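Local coordinates for beta-galactosidase (Geobacillus stearothermophilus, PDB 4OIF), which probably hydrolyses terminal non-reducing beta-D-galactose residues of beta-D-galactosides, as a zinc-containing member of glycoside hydrolase family 42, at residues L70-V73 with F74-Y78. Sequence-based numbering, arbitrary orientation.
Sequences LDKV and FDDIY
Lys-72 and Asp-76 form a salt bridge one helical turn apart, with NZ 2.9 Å from OD2. The ammonium group takes the syn lone pair of OD2, the side of the other carboxylate oxygen. The lysine chain bends at chi2 (141°) and chi4 (-59°), which brings NZ back beside OD2, close to the plane of the carboxylate. OD1 of Asp-76 makes a second salt bridge, to Arg-79, so the carboxylate lies between two positive charges that probably favour its ionised form. A leucine in place of Asp-76 would probably leave both Lys-72 and Arg-79 without this acidic mate and their ends freer to move.

On the inner side, Leu-70 and Phe-74 lie side by side. CD1 of Leu-70 packs 3.5 Å from CE1 of Phe-74, and the carbonyl O of Leu-70 sits at the ring edge, in plane, 3.3 Å from CD1 of Phe-74. Val-73 and Ile-77 repeat the pattern, CG1 to CD1 at 3.7 Å. Four successive i to i+4 backbone bonds, from Phe-74 N to Leu-70 O through Ile-77 N to Val-73 O, set this spacing.

Tyr-144 stacks on Phe-74 and hydrogen-bonds Asp-71 OD1; His-147 meets the Phe-74 ring edge-to-face. Leu-70 reaches strand 47-50, Phe-74 reaches strand 83-87, and Ile-77 touches both. This is an amphipathic outer helix packed against the parallel strands of a TIM barrel.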
# COMPACT_ATOMS: atom_id res chain seq x y z
N LEU A 70 -15.60 26.31 -34.51
CA LEU A 70 -14.25 26.79 -34.22
C LEU A 70 -13.95 28.05 -35.06
O LEU A 70 -13.24 28.96 -34.60
CB LEU A 70 -13.21 25.68 -34.47
CG LEU A 70 -11.73 26.02 -34.32
CD1 LEU A 70 -11.39 26.59 -32.95
CD2 LEU A 70 -10.88 24.80 -34.60
N ASP A 71 -14.51 28.11 -36.27
CA ASP A 71 -14.42 29.32 -37.09
C ASP A 71 -14.97 30.49 -36.32
O ASP A 71 -14.35 31.58 -36.24
CB ASP A 71 -15.22 29.18 -38.38
CG ASP A 71 -14.69 28.10 -39.30
OD1 ASP A 71 -13.56 27.59 -39.12
OD2 ASP A 71 -15.44 27.76 -40.23
N LYS A 72 -16.16 30.26 -35.76
CA LYS A 72 -16.83 31.31 -35.03
C LYS A 72 -16.05 31.67 -33.78
O LYS A 72 -15.98 32.84 -33.42
CB LYS A 72 -18.27 30.93 -34.69
CG LYS A 72 -18.92 31.93 -33.75
CD LYS A 72 -20.38 32.21 -34.09
CE LYS A 72 -20.96 33.25 -33.13
NZ LYS A 72 -20.89 32.79 -31.70
N VAL A 73 -15.43 30.69 -33.13
CA VAL A 73 -14.58 30.99 -31.98
C VAL A 73 -13.40 31.91 -32.37
O VAL A 73 -13.13 32.90 -31.68
CB VAL A 73 -14.05 29.69 -31.31
CG1 VAL A 73 -12.83 29.97 -30.42
CG2 VAL A 73 -15.17 29.02 -30.52
N PHE A 74 -12.71 31.59 -33.47
CA PHE A 74 -11.55 32.38 -33.92
C PHE A 74 -11.97 33.80 -34.22
O PHE A 74 -11.31 34.78 -33.77
CB PHE A 74 -10.91 31.79 -35.18
CG PHE A 74 -9.75 30.88 -34.90
CD1 PHE A 74 -9.95 29.54 -34.57
CD2 PHE A 74 -8.44 31.35 -34.99
CE1 PHE A 74 -8.89 28.70 -34.32
CE2 PHE A 74 -7.38 30.51 -34.74
CZ PHE A 74 -7.60 29.17 -34.40
N ASP A 75 -13.07 33.92 -34.95
CA ASP A 75 -13.57 35.25 -35.30
C ASP A 75 -13.97 36.03 -34.06
O ASP A 75 -13.59 37.19 -33.92
CB ASP A 75 -14.73 35.16 -36.29
CG ASP A 75 -14.27 34.84 -37.70
OD1 ASP A 75 -13.04 34.89 -37.95
OD2 ASP A 75 -15.13 34.54 -38.57
N ASP A 76 -14.70 35.40 -33.15
CA ASP A 76 -15.21 36.05 -31.94
C ASP A 76 -14.10 36.52 -31.01
O ASP A 76 -14.16 37.61 -30.44
CB ASP A 76 -16.13 35.10 -31.16
CG ASP A 76 -17.49 34.97 -31.78
OD1 ASP A 76 -17.79 35.77 -32.69
OD2 ASP A 76 -18.27 34.10 -31.37
N ILE A 77 -13.09 35.67 -30.83
CA ILE A 77 -12.01 36.03 -29.94
C ILE A 77 -11.24 37.17 -30.58
O ILE A 77 -10.86 38.12 -29.88
CB ILE A 77 -11.11 34.83 -29.64
CG1 ILE A 77 -11.81 33.91 -28.65
CG2 ILE A 77 -9.74 35.27 -29.11
CD1 ILE A 77 -11.14 32.59 -28.51
N TYR A 78 -11.06 37.09 -31.90
CA TYR A 78 -10.38 38.17 -32.61
C TYR A 78 -11.15 39.50 -32.45
O TYR A 78 -10.55 40.56 -32.24
CB TYR A 78 -10.23 37.80 -34.10
CG TYR A 78 -9.40 38.77 -34.92
CD1 TYR A 78 -8.11 39.11 -34.52
CD2 TYR A 78 -9.88 39.31 -36.10
CE1 TYR A 78 -7.34 39.99 -35.26
CE2 TYR A 78 -9.11 40.19 -36.86
CZ TYR A 78 -7.85 40.52 -36.42
OH TYR A 78 -7.07 41.39 -37.15